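PDB 3HMZ: flavin reductase domain protein, FMN-binding from Shewanella baltica, which binds flavin mononucleotide and probably acts as an oxidoreductase of the flavin reductase type, with a nicotinamide nucleotide as the likely partner. Local coordinates for residues Gln91-Val96 with Gly187-Ile192; His121-Val126 with Trp132-Leu137; Ile138-Asn143 with Leu149-Val154. All coordinates share one frame; numbering follows the deposited sequence.

Contact 1: residues Gln91-Val96 with Gly187-Ile192; sequences QLTHRV and GQFYAI. With FMN (flavin mononucleotide), chain B.
Two aromatic rings, His94 from the helix and Phe189 from the strand, lean together beside the dimethylbenzene end of the flavin. The imidazole of His94 is directed at the turn that precedes the strand. Its first torsion sets CG anti to the backbone N (chi1 -168°), carrying the ring out from the helix to the backbone of Gly187, where NE2 lies 3.7 Å from Gly187 CA. The same NE2 makes a weak hydrogen bond to the carbonyl of Gly186, a slight further link between helix and turn. On its CD2 side the imidazole meets Phe189 at the phenyl edge, CD2 standing 4.3 Å from Phe189 CE1 and near the plane of the phenyl ring. Thr93 addresses the same phenyl ring obliquely with its methyl group, CG2 lying 4.0 Å from Phe189 CE2, while its hydroxyl turns back to hydrogen-bond with the carbonyl of Gln89, just ahead of the helix.

Here the split-barrel fold of FMN-binding flavin reductases receives its cofactor: helix 90-96 and the C-terminal strand 188-197 both contribute to the pocket. With CG of Phe189 anti to its carbonyl carbon (chi1 -60°), the phenyl comes obliquely to the flavin methyl, CE2 and CZ of Phe189 each lying 3.7 Å from FMN C7M. The adjacent methyl belongs to the helix side, His94 O being 3.9 Å from FMN C8M. Further along the cofactor, Val96 O comes within 3.4 Å of the ribityl carbon C4' and also accepts a hydrogen bond from Lys107. Beyond the pocket, Gln188, Phe189 and Tyr190 pair in an antiparallel ladder with a strand of the second subunit, and Ala198 of that subunit packs against His94.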
loop_
_atom_site.group_PDB
_atom_site.type_symbol
_atom_site.label_atom_id
_atom_site.label_comp_id
_atom_site.label_asym_id
_atom_site.label_seq_id
_atom_site.Cartn_x
_atom_site.Cartn_y
_atom_site.Cartn_z
ATOM N N GLN A 91 -2.075 19.670 2.508
ATOM C CA GLN A 91 -2.961 20.430 1.603
ATOM C C GLN A 91 -2.557 20.193 0.155
ATOM O O GLN A 91 -3.415 19.967 -0.695
ATOM C CB GLN A 91 -2.969 21.946 1.868
ATOM C CG GLN A 91 -3.141 22.421 3.285
ATOM C CD GLN A 91 -4.216 21.754 4.098
ATOM O OE1 GLN A 91 -5.289 21.452 3.598
ATOM N NE2 GLN A 91 -3.966 21.618 5.419
ATOM N N LEU A 92 -1.255 20.218 -0.127
ATOM C CA LEU A 92 -0.744 19.974 -1.471
ATOM C C LEU A 92 -1.233 18.632 -2.006
ATOM O O LEU A 92 -1.702 18.517 -3.150
ATOM C CB LEU A 92 0.785 20.013 -1.496
ATOM C CG LEU A 92 1.557 19.813 -2.809
ATOM C CD1 LEU A 92 2.993 20.411 -2.739
ATOM C CD2 LEU A 92 1.657 18.351 -3.217
ATOM N N THR A 93 -1.145 17.618 -1.139
ATOM C CA THR A 93 -1.504 16.245 -1.552
ATOM C C THR A 93 -2.980 16.139 -1.893
ATOM O O THR A 93 -3.357 15.627 -2.955
ATOM C CB THR A 93 -1.087 15.240 -0.488
ATOM O OG1 THR A 93 0.334 15.328 -0.290
ATOM C CG2 THR A 93 -1.469 13.811 -0.875
ATOM N N HIS A 94 -3.800 16.703 -1.025
ATOM C CA HIS A 94 -5.225 16.669 -1.277
ATOM C C HIS A 94 -5.608 17.492 -2.506
ATOM O O HIS A 94 -6.424 17.058 -3.314
ATOM C CB HIS A 94 -5.976 17.140 -0.036
ATOM C CG HIS A 94 -7.441 16.866 -0.115
ATOM N ND1 HIS A 94 -8.317 17.863 -0.423
ATOM C CD2 HIS A 94 -8.160 15.715 -0.080
ATOM C CE1 HIS A 94 -9.546 17.365 -0.475
ATOM N NE2 HIS A 94 -9.482 16.062 -0.260
ATOM N N ARG A 95 -4.949 18.641 -2.679
ATOM C CA ARG A 95 -5.244 19.534 -3.804
ATOM C C ARG A 95 -4.894 18.920 -5.140
ATOM O O ARG A 95 -5.698 18.983 -6.082
ATOM C CB ARG A 95 -4.536 20.883 -3.654
ATOM C CG ARG A 95 -5.122 21.771 -2.582
ATOM C CD ARG A 95 -4.356 23.093 -2.532
ATOM N NE ARG A 95 -4.779 23.897 -1.400
ATOM C CZ ARG A 95 -4.465 25.173 -1.228
ATOM N NH1 ARG A 95 -3.751 25.810 -2.133
ATOM N NH2 ARG A 95 -4.891 25.815 -0.153
ATOM N N VAL A 96 -3.701 18.328 -5.251
ATOM C CA VAL A 96 -3.311 17.706 -6.537
ATOM C C VAL A 96 -4.154 16.477 -6.866
ATOM O O VAL A 96 -4.214 16.084 -8.025
ATOM C CB VAL A 96 -1.812 17.359 -6.662
ATOM C CG1 VAL A 96 -0.947 18.660 -6.525
ATOM C CG2 VAL A 96 -1.381 16.308 -5.655
ATOM N N GLY A 187 -11.134 14.334 2.991
ATOM C CA GLY A 187 -9.872 15.035 3.242
ATOM C C GLY A 187 -9.065 14.383 4.350
ATOM O O GLY A 187 -8.084 14.965 4.802
ATOM N N GLN A 188 -9.436 13.168 4.740
ATOM C CA GLN A 188 -8.868 12.519 5.912
ATOM C C GLN A 188 -7.776 11.499 5.599
ATOM O O GLN A 188 -7.953 10.582 4.801
ATOM C CB GLN A 188 -9.973 11.906 6.752
ATOM C CG GLN A 188 -9.537 11.481 8.175
ATOM C CD GLN A 188 -9.116 10.053 8.219
ATOM O OE1 GLN A 188 -9.819 9.195 7.677
ATOM N NE2 GLN A 188 -8.002 9.755 8.897
ATOM N N PHE A 189 -6.666 11.702 6.285
ATOM C CA PHE A 189 -5.467 10.892 6.221
ATOM C C PHE A 189 -5.005 10.558 7.628
ATOM O O PHE A 189 -5.356 11.222 8.596
ATOM C CB PHE A 189 -4.301 11.690 5.612
ATOM C CG PHE A 189 -4.510 12.198 4.194
ATOM C CD1 PHE A 189 -5.318 13.321 3.940
ATOM C CD2 PHE A 189 -3.806 11.646 3.128
ATOM C CE1 PHE A 189 -5.497 13.807 2.655
ATOM C CE2 PHE A 189 -3.957 12.160 1.813
ATOM C CZ PHE A 189 -4.782 13.247 1.593
ATOM N N TYR A 190 -4.229 9.502 7.727
ATOM C CA TYR A 190 -3.456 9.219 8.928
ATOM C C TYR A 190 -1.984 9.399 8.598
ATOM O O TYR A 190 -1.514 9.009 7.527
ATOM C CB TYR A 190 -3.656 7.806 9.440
ATOM C CG TYR A 190 -4.996 7.556 9.985
ATOM C CD1 TYR A 190 -5.328 7.969 11.249
ATOM C CD2 TYR A 190 -5.943 6.874 9.240
ATOM C CE1 TYR A 190 -6.629 7.752 11.768
ATOM C CE2 TYR A 190 -7.207 6.621 9.734
ATOM C CZ TYR A 190 -7.550 7.062 11.001
ATOM O OH TYR A 190 -8.811 6.807 11.512
ATOM N N ALA A 191 -1.261 10.011 9.523
ATOM C CA ALA A 191 0.193 10.040 9.464
ATOM C C ALA A 191 0.714 8.701 9.959
ATOM O O ALA A 191 0.070 8.029 10.777
ATOM C CB ALA A 191 0.755 11.180 10.337
ATOM N N ILE A 192 1.898 8.301 9.500
ATOM C CA ILE A 192 2.522 7.113 10.035
ATOM C C ILE A 192 2.834 7.394 11.526
ATOM O O ILE A 192 3.093 8.540 11.923
ATOM C CB ILE A 192 3.793 6.766 9.214
ATOM C CG1 ILE A 192 4.221 5.304 9.403
ATOM C CG2 ILE A 192 4.952 7.751 9.469
ATOM C CD1 ILE A 192 3.106 4.259 9.048
HETATM N N1 FMN B . -6.428 8.588 -8.753
HETATM C C2 FMN B . -5.949 7.432 -9.322
HETATM O O2 FMN B . -6.105 7.251 -10.529
HETATM N N3 FMN B . -5.279 6.520 -8.529
HETATM C C4 FMN B . -5.098 6.689 -7.191
HETATM O O4 FMN B . -4.498 5.791 -6.541
HETATM C C4A FMN B . -5.612 7.864 -6.620
HETATM N N5 FMN B . -5.454 8.123 -5.270
HETATM C C5A FMN B . -5.769 9.354 -4.713
HETATM C C6 FMN B . -5.434 9.660 -3.385
HETATM C C7 FMN B . -5.768 10.885 -2.819
HETATM C C7M FMN B . -5.387 11.203 -1.407
HETATM C C8 FMN B . -6.456 11.824 -3.592
HETATM C C8M FMN B . -6.852 13.170 -3.019
HETATM C C9 FMN B . -6.771 11.511 -4.906
HETATM C C9A FMN B . -6.453 10.301 -5.505
HETATM N N10 FMN B . -6.749 9.982 -6.828
HETATM C C10 FMN B . -6.273 8.813 -7.400
HETATM C "C1'" FMN B . -7.370 10.983 -7.763
HETATM C "C2'" FMN B . -6.381 11.780 -8.624
HETATM O "O2'" FMN B . -5.252 12.241 -7.864
HETATM C "C3'" FMN B . -7.175 12.945 -9.202
HETATM O "O3'" FMN B . -8.165 12.431 -10.089
HETATM C "C4'" FMN B . -6.302 14.051 -9.828
HETATM O "O4'" FMN B . -7.106 15.225 -9.886
HETATM C "C5'" FMN B . -5.774 13.724 -11.210
HETATM O "O5'" FMN B . -5.056 14.869 -11.673
HETATM P P FMN B . -4.654 14.998 -13.216
HETATM O O1P FMN B . -4.113 16.414 -13.308
HETATM O O2P FMN B . -3.657 13.934 -13.582
HETATM O O3P FMN B . -5.902 14.812 -14.039
#

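Contact 2: residues His121-Val126 with Trp132-Leu137; sequences HDLPFV and WLACKL
The imidazole of His121 has the methyl of Ala134 over one face, displaced toward the rim. Ala134 CB lies 4.3 Å from the ring centroid and 16° off its normal, a CH-pi contact made with the CE1 side of the ring. At the other end of the contact, Phe125 and Trp132 form an offset edge-to-face pair: the phenyl presents its edge to the five-membered ring of the indole, the centroids are 5.6 Å apart and the planes meet at 63°. Phe125 CD2 makes the touch, 3.7 Å from Trp132 CD1, and the CB of Trp132 lies in the phenyl plane at this same edge.

The indole is also held through its own rim. Trp132 NE1 donates to the carbonyl oxygen Val126 O over 2.9 Å, with an N-H...O angle of 161°. That oxygen lies practically in the indole plane, whereas NE1 stands above the carbonyl plane, away from either lone-pair direction. The first torsion of Trp132 places CG beside the backbone N, and from there the indole reaches toward Val126. This bond satisfies the buried indole N-H and, together with the packing of Phe125 and of Phe116, a second edge-to-face partner, helps to fix the rotation of the ring. Leu123 CD1 shares the Ala134 methyl with His121, 4.3 Å from Ala134 CB, its leucine also packing on Met79 and Val81.

These contacts lay the 121-126 segment across strand 131-138, whose backbone partners are strands 79-84 and 149-160. They form a buried, largely apolar layer in which the small 115-116/125-126 hairpin packs over the main antiparallel sheet, the beta-barrel core of the flavin reductase fold.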
loop_
_atom_site.group_PDB
_atom_site.type_symbol
_atom_site.label_atom_id
_atom_site.label_comp_id
_atom_site.label_asym_id
_atom_site.label_seq_id
_atom_site.Cartn_x
_atom_site.Cartn_y
_atom_site.Cartn_z
ATOM N N HIS A 121 17.561 13.120 -15.503
ATOM C CA HIS A 121 16.266 12.611 -15.963
ATOM C C HIS A 121 15.451 13.753 -16.556
ATOM O O HIS A 121 15.549 14.896 -16.088
ATOM C CB HIS A 121 15.495 12.033 -14.749
ATOM C CG HIS A 121 16.128 10.803 -14.181
ATOM N ND1 HIS A 121 15.991 9.577 -14.784
ATOM C CD2 HIS A 121 16.965 10.615 -13.135
ATOM C CE1 HIS A 121 16.674 8.673 -14.100
ATOM N NE2 HIS A 121 17.295 9.280 -13.108
ATOM N N ASP A 122 14.616 13.461 -17.533
ATOM C CA ASP A 122 13.732 14.457 -18.100
ATOM C C ASP A 122 12.412 14.319 -17.373
ATOM O O ASP A 122 11.364 14.055 -17.962
ATOM C CB ASP A 122 13.590 14.228 -19.605
ATOM C CG ASP A 122 12.868 15.360 -20.301
ATOM O OD1 ASP A 122 12.852 16.506 -19.788
ATOM O OD2 ASP A 122 12.298 15.085 -21.380
ATOM N N LEU A 123 12.487 14.515 -16.050
ATOM C CA LEU A 123 11.367 14.314 -15.166
ATOM C C LEU A 123 11.221 15.390 -14.109
ATOM O O LEU A 123 12.211 15.915 -13.639
ATOM C CB LEU A 123 11.514 12.978 -14.403
ATOM C CG LEU A 123 11.289 11.694 -15.208
ATOM C CD1 LEU A 123 11.810 10.446 -14.495
ATOM C CD2 LEU A 123 9.837 11.595 -15.639
ATOM N N PRO A 124 9.970 15.656 -13.705
ATOM C CA PRO A 124 9.714 16.578 -12.602
ATOM C C PRO A 124 9.651 15.835 -11.265
ATOM O O PRO A 124 8.951 14.816 -11.157
ATOM C CB PRO A 124 8.340 17.139 -12.939
ATOM C CG PRO A 124 7.639 16.012 -13.663
ATOM C CD PRO A 124 8.700 15.196 -14.308
ATOM N N PHE A 125 10.388 16.337 -10.287
ATOM C CA PHE A 125 10.388 15.825 -8.926
ATOM C C PHE A 125 9.746 16.906 -8.024
ATOM O O PHE A 125 10.002 18.115 -8.221
ATOM C CB PHE A 125 11.807 15.564 -8.451
ATOM C CG PHE A 125 12.492 14.426 -9.158
ATOM C CD1 PHE A 125 12.998 14.571 -10.435
ATOM C CD2 PHE A 125 12.634 13.208 -8.532
ATOM C CE1 PHE A 125 13.639 13.502 -11.064
ATOM C CE2 PHE A 125 13.297 12.166 -9.131
ATOM C CZ PHE A 125 13.801 12.315 -10.432
ATOM N N VAL A 126 8.968 16.491 -7.029
ATOM C CA VAL A 126 8.277 17.428 -6.148
ATOM C C VAL A 126 9.149 17.793 -4.950
ATOM O O VAL A 126 9.537 16.938 -4.164
ATOM C CB VAL A 126 6.893 16.909 -5.724
ATOM C CG1 VAL A 126 6.206 17.894 -4.779
ATOM C CG2 VAL A 126 6.008 16.556 -6.973
ATOM N N TRP A 132 11.907 9.911 -3.381
ATOM C CA TRP A 132 11.556 9.935 -4.788
ATOM C C TRP A 132 12.090 8.683 -5.475
ATOM O O TRP A 132 13.215 8.259 -5.192
ATOM C CB TRP A 132 12.171 11.137 -5.487
ATOM C CG TRP A 132 11.889 12.478 -4.863
ATOM C CD1 TRP A 132 10.943 13.375 -5.259
ATOM C CD2 TRP A 132 12.586 13.082 -3.767
ATOM N NE1 TRP A 132 10.975 14.488 -4.451
ATOM C CE2 TRP A 132 11.970 14.327 -3.521
ATOM C CE3 TRP A 132 13.627 12.673 -2.943
ATOM C CZ2 TRP A 132 12.401 15.167 -2.524
ATOM C CZ3 TRP A 132 14.057 13.495 -1.963
ATOM C CH2 TRP A 132 13.441 14.736 -1.754
ATOM N N LEU A 133 11.282 8.125 -6.377
ATOM C CA LEU A 133 11.619 6.964 -7.159
ATOM C C LEU A 133 11.359 7.287 -8.641
ATOM O O LEU A 133 10.208 7.565 -9.021
ATOM C CB LEU A 133 10.787 5.760 -6.721
ATOM C CG LEU A 133 10.889 5.312 -5.245
ATOM C CD1 LEU A 133 9.943 6.060 -4.297
ATOM C CD2 LEU A 133 10.624 3.786 -5.127
ATOM N N ALA A 134 12.417 7.269 -9.459
ATOM C CA ALA A 134 12.305 7.460 -10.920
ATOM C C ALA A 134 11.887 6.113 -11.531
ATOM O O ALA A 134 12.506 5.091 -11.248
ATOM C CB ALA A 134 13.592 7.923 -11.479
ATOM N N CYS A 135 10.842 6.146 -12.358
ATOM C CA CYS A 135 10.196 4.940 -12.864
ATOM C C CYS A 135 10.094 4.929 -14.382
ATOM O O CYS A 135 9.783 5.931 -15.012
ATOM C CB CYS A 135 8.784 4.834 -12.304
ATOM S SG CYS A 135 8.698 4.716 -10.506
ATOM N N LYS A 136 10.360 3.750 -14.937
ATOM C CA LYS A 136 10.260 3.489 -16.367
ATOM C C LYS A 136 9.116 2.490 -16.536
ATOM O O LYS A 136 9.195 1.363 -16.049
ATOM C CB LYS A 136 11.544 2.906 -16.925
ATOM C CG LYS A 136 11.516 2.632 -18.457
ATOM C CD LYS A 136 12.796 1.974 -18.870
ATOM C CE LYS A 136 12.795 1.760 -20.383
ATOM N NZ LYS A 136 14.011 0.993 -20.812
ATOM N N LEU A 137 8.087 2.908 -17.248
ATOM C CA LEU A 137 6.947 2.058 -17.540
ATOM C C LEU A 137 7.342 0.776 -18.285
ATOM O O LEU A 137 8.148 0.814 -19.204
ATOM C CB LEU A 137 5.905 2.810 -18.390
ATOM C CG LEU A 137 4.574 2.114 -18.729
ATOM C CD1 LEU A 137 3.747 1.834 -17.450
ATOM C CD2 LEU A 137 3.779 2.914 -19.771
#

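Contact 3: residues Ile138-Asn143 with Leu149-Val154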
loop_
_atom_site.group_PDB
_atom_site.type_symbol
_atom_site.label_atom_id
_atom_site.label_comp_id
_atom_site.label_asym_id
_atom_site.label_seq_id
_atom_site.Cartn_x
_atom_site.Cartn_y
_atom_site.Cartn_z
ATOM N N ILE A 138 6.779 -0.335 -17.854
ATOM C CA ILE A 138 6.849 -1.622 -18.577
ATOM C C ILE A 138 5.460 -1.757 -19.213
ATOM O O ILE A 138 4.507 -2.121 -18.525
ATOM C CB ILE A 138 7.139 -2.799 -17.661
ATOM C CG1 ILE A 138 8.465 -2.608 -16.954
ATOM C CG2 ILE A 138 7.116 -4.142 -18.524
ATOM C CD1 ILE A 138 8.746 -3.643 -15.913
ATOM N N PRO A 139 5.314 -1.456 -20.524
ATOM C CA PRO A 139 3.964 -1.447 -21.093
ATOM C C PRO A 139 3.249 -2.792 -21.030
ATOM O O PRO A 139 3.841 -3.810 -21.377
ATOM C CB PRO A 139 4.202 -1.003 -22.548
ATOM C CG PRO A 139 5.484 -0.254 -22.502
ATOM C CD PRO A 139 6.321 -0.984 -21.502
ATOM N N GLU A 140 2.013 -2.776 -20.533
ATOM C CA GLU A 140 1.175 -3.963 -20.372
ATOM C C GLU A 140 -0.202 -3.560 -20.823
ATOM O O GLU A 140 -1.035 -3.166 -20.019
ATOM C CB GLU A 140 1.219 -4.437 -18.913
ATOM C CG GLU A 140 2.522 -5.069 -18.483
ATOM C CD GLU A 140 2.771 -6.442 -19.059
ATOM O OE1 GLU A 140 1.818 -7.036 -19.621
ATOM O OE2 GLU A 140 3.914 -6.920 -18.972
ATOM N N PRO A 141 -0.481 -3.636 -22.163
ATOM C CA PRO A 141 -1.761 -3.154 -22.649
ATOM C C PRO A 141 -3.011 -3.652 -21.964
ATOM O O PRO A 141 -3.879 -2.858 -21.660
ATOM C CB PRO A 141 -1.755 -3.569 -24.134
ATOM C CG PRO A 141 -0.312 -3.551 -24.469
ATOM C CD PRO A 141 0.411 -4.057 -23.259
ATOM N N ASN A 142 -3.101 -4.955 -21.700
ATOM C CA ASN A 142 -4.300 -5.517 -21.094
ATOM C C ASN A 142 -4.501 -5.023 -19.664
ATOM O O ASN A 142 -5.596 -4.631 -19.293
ATOM C CB ASN A 142 -4.269 -7.039 -21.079
ATOM C CG ASN A 142 -5.621 -7.607 -20.716
ATOM O OD1 ASN A 142 -6.590 -7.379 -21.427
ATOM N ND2 ASN A 142 -5.712 -8.261 -19.571
ATOM N N ASN A 143 -3.428 -5.020 -18.888
ATOM C CA ASN A 143 -3.540 -4.520 -17.497
ATOM C C ASN A 143 -3.986 -3.062 -17.479
ATOM O O ASN A 143 -4.842 -2.660 -16.678
ATOM C CB ASN A 143 -2.204 -4.591 -16.754
ATOM C CG ASN A 143 -1.825 -5.968 -16.290
ATOM O OD1 ASN A 143 -2.657 -6.869 -16.217
ATOM N ND2 ASN A 143 -0.552 -6.117 -15.897
ATOM N N LEU A 149 -4.068 -0.552 -14.433
ATOM C CA LEU A 149 -2.922 -0.991 -13.617
ATOM C C LEU A 149 -1.648 -0.876 -14.417
ATOM O O LEU A 149 -1.490 -1.530 -15.463
ATOM C CB LEU A 149 -3.169 -2.425 -13.189
ATOM C CG LEU A 149 -2.137 -3.151 -12.329
ATOM C CD1 LEU A 149 -1.931 -2.377 -11.009
ATOM C CD2 LEU A 149 -2.536 -4.589 -12.109
ATOM N N PHE A 150 -0.712 -0.095 -13.884
ATOM C CA PHE A 150 0.540 0.213 -14.519
ATOM C C PHE A 150 1.681 -0.364 -13.709
ATOM O O PHE A 150 1.645 -0.296 -12.491
ATOM C CB PHE A 150 0.681 1.739 -14.655
ATOM C CG PHE A 150 -0.287 2.338 -15.636
ATOM C CD1 PHE A 150 -1.607 2.491 -15.341
ATOM C CD2 PHE A 150 0.169 2.760 -16.886
ATOM C CE1 PHE A 150 -2.512 2.987 -16.264
ATOM C CE2 PHE A 150 -0.718 3.304 -17.817
ATOM C CZ PHE A 150 -2.053 3.403 -17.521
ATOM N N ILE A 151 2.643 -0.971 -14.382
ATOM C CA ILE A 151 3.848 -1.575 -13.811
ATOM C C ILE A 151 5.051 -0.806 -14.287
ATOM O O ILE A 151 5.164 -0.506 -15.490
ATOM C CB ILE A 151 3.959 -3.079 -14.224
ATOM C CG1 ILE A 151 2.845 -3.871 -13.528
ATOM C CG2 ILE A 151 5.340 -3.649 -13.858
ATOM C CD1 ILE A 151 2.697 -5.290 -14.048
ATOM N N ALA A 152 5.970 -0.527 -13.363
ATOM C CA ALA A 152 7.201 0.145 -13.740
ATOM C C ALA A 152 8.428 -0.395 -13.052
ATOM O O ALA A 152 8.337 -0.880 -11.927
ATOM C CB ALA A 152 7.110 1.682 -13.452
ATOM N N GLU A 153 9.566 -0.270 -13.735
ATOM C CA GLU A 153 10.842 -0.547 -13.106
ATOM C C GLU A 153 11.311 0.754 -12.437
ATOM O O GLU A 153 11.194 1.840 -13.003
ATOM C CB GLU A 153 11.870 -1.057 -14.115
ATOM C CG GLU A 153 13.314 -1.045 -13.663
ATOM C CD GLU A 153 14.170 -2.067 -14.438
ATOM O OE1 GLU A 153 13.741 -2.506 -15.556
ATOM O OE2 GLU A 153 15.213 -2.470 -13.889
ATOM N N VAL A 154 11.834 0.628 -11.230
ATOM C CA VAL A 154 12.402 1.787 -10.507
ATOM C C VAL A 154 13.874 1.811 -10.939
ATOM O O VAL A 154 14.626 0.822 -10.740
ATOM C CB VAL A 154 12.258 1.631 -9.002
ATOM C CG1 VAL A 154 13.050 2.726 -8.290
ATOM C CG2 VAL A 154 10.766 1.640 -8.621
HETATM O O HOH W 1 2.187 -1.422 -17.198
HETATM O O HOH W 2 0.534 -3.342 -15.848
#
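Ile138 and Ile151 meet where strand 131-138 gives out and the chain turns back through helix 141-147 into the neighbouring antiparallel strand 149-160 of the flavin reductase barrel, a strand-helix-strand connection. Ile138 N donates to Ile151 O over 2.9 Å in a nearly straight bond (170°). The two isoleucine side chains lie on the same face of the sheet: with CG1 of Ile138 beside its backbone N (chi1 -60°), CD1 approaches Ile151 CG2 to 4.0 Å, the side chains crossing at a slant. A water bridges the next pair of backbone atoms, donating to Ile138 O and accepting from Ile151 N.

Glu140, at the N-cap position of the helix, brings CG 4.4 Å from Ile151 CD1, while its carboxylate OE2 is hydrogen-bonded to the hydroxyl of Tyr147 of the second subunit. In the first turn, Asn143 ND2 is hydrogen-bonded to OD1 of Asn143 of the second subunit and also passes 3.8 Å from Ile151 CD1. Asn143 CB lies 3.4 Å from Leu149 O. The backbone oxygen Asn143 O accepts from Leu149 N at 3.2 Å, the donor standing well above the carbonyl plane, so the start of the strand is tied to the helix. A second water completes the join, accepting from Asn143 ND2 at 3.0 Å and donating to Leu149 O at 2.7 Å.

How the contacts relate
From the N terminus, helix 90-96 supplies the first half of contact 1, whose other half arrives only with strand 188-197. The long loop so closed encloses the other two contacts, which follow in series without crossing: contact 2 ends within strand 131-138 before contact 3 begins at its last residue and returns on strand 149-160. These two strands are sheet neighbours, and Lys136 N probably hydrogen-bonds to Glu153 O at 2.8 Å, so contacts 2 and 3 touch. Contact 1 lies across the chain's centre from both, joining the C-terminal strand to the flavin pocket. Contacts 1 and 3 reach the second subunit; contact 2 stays within its own chain.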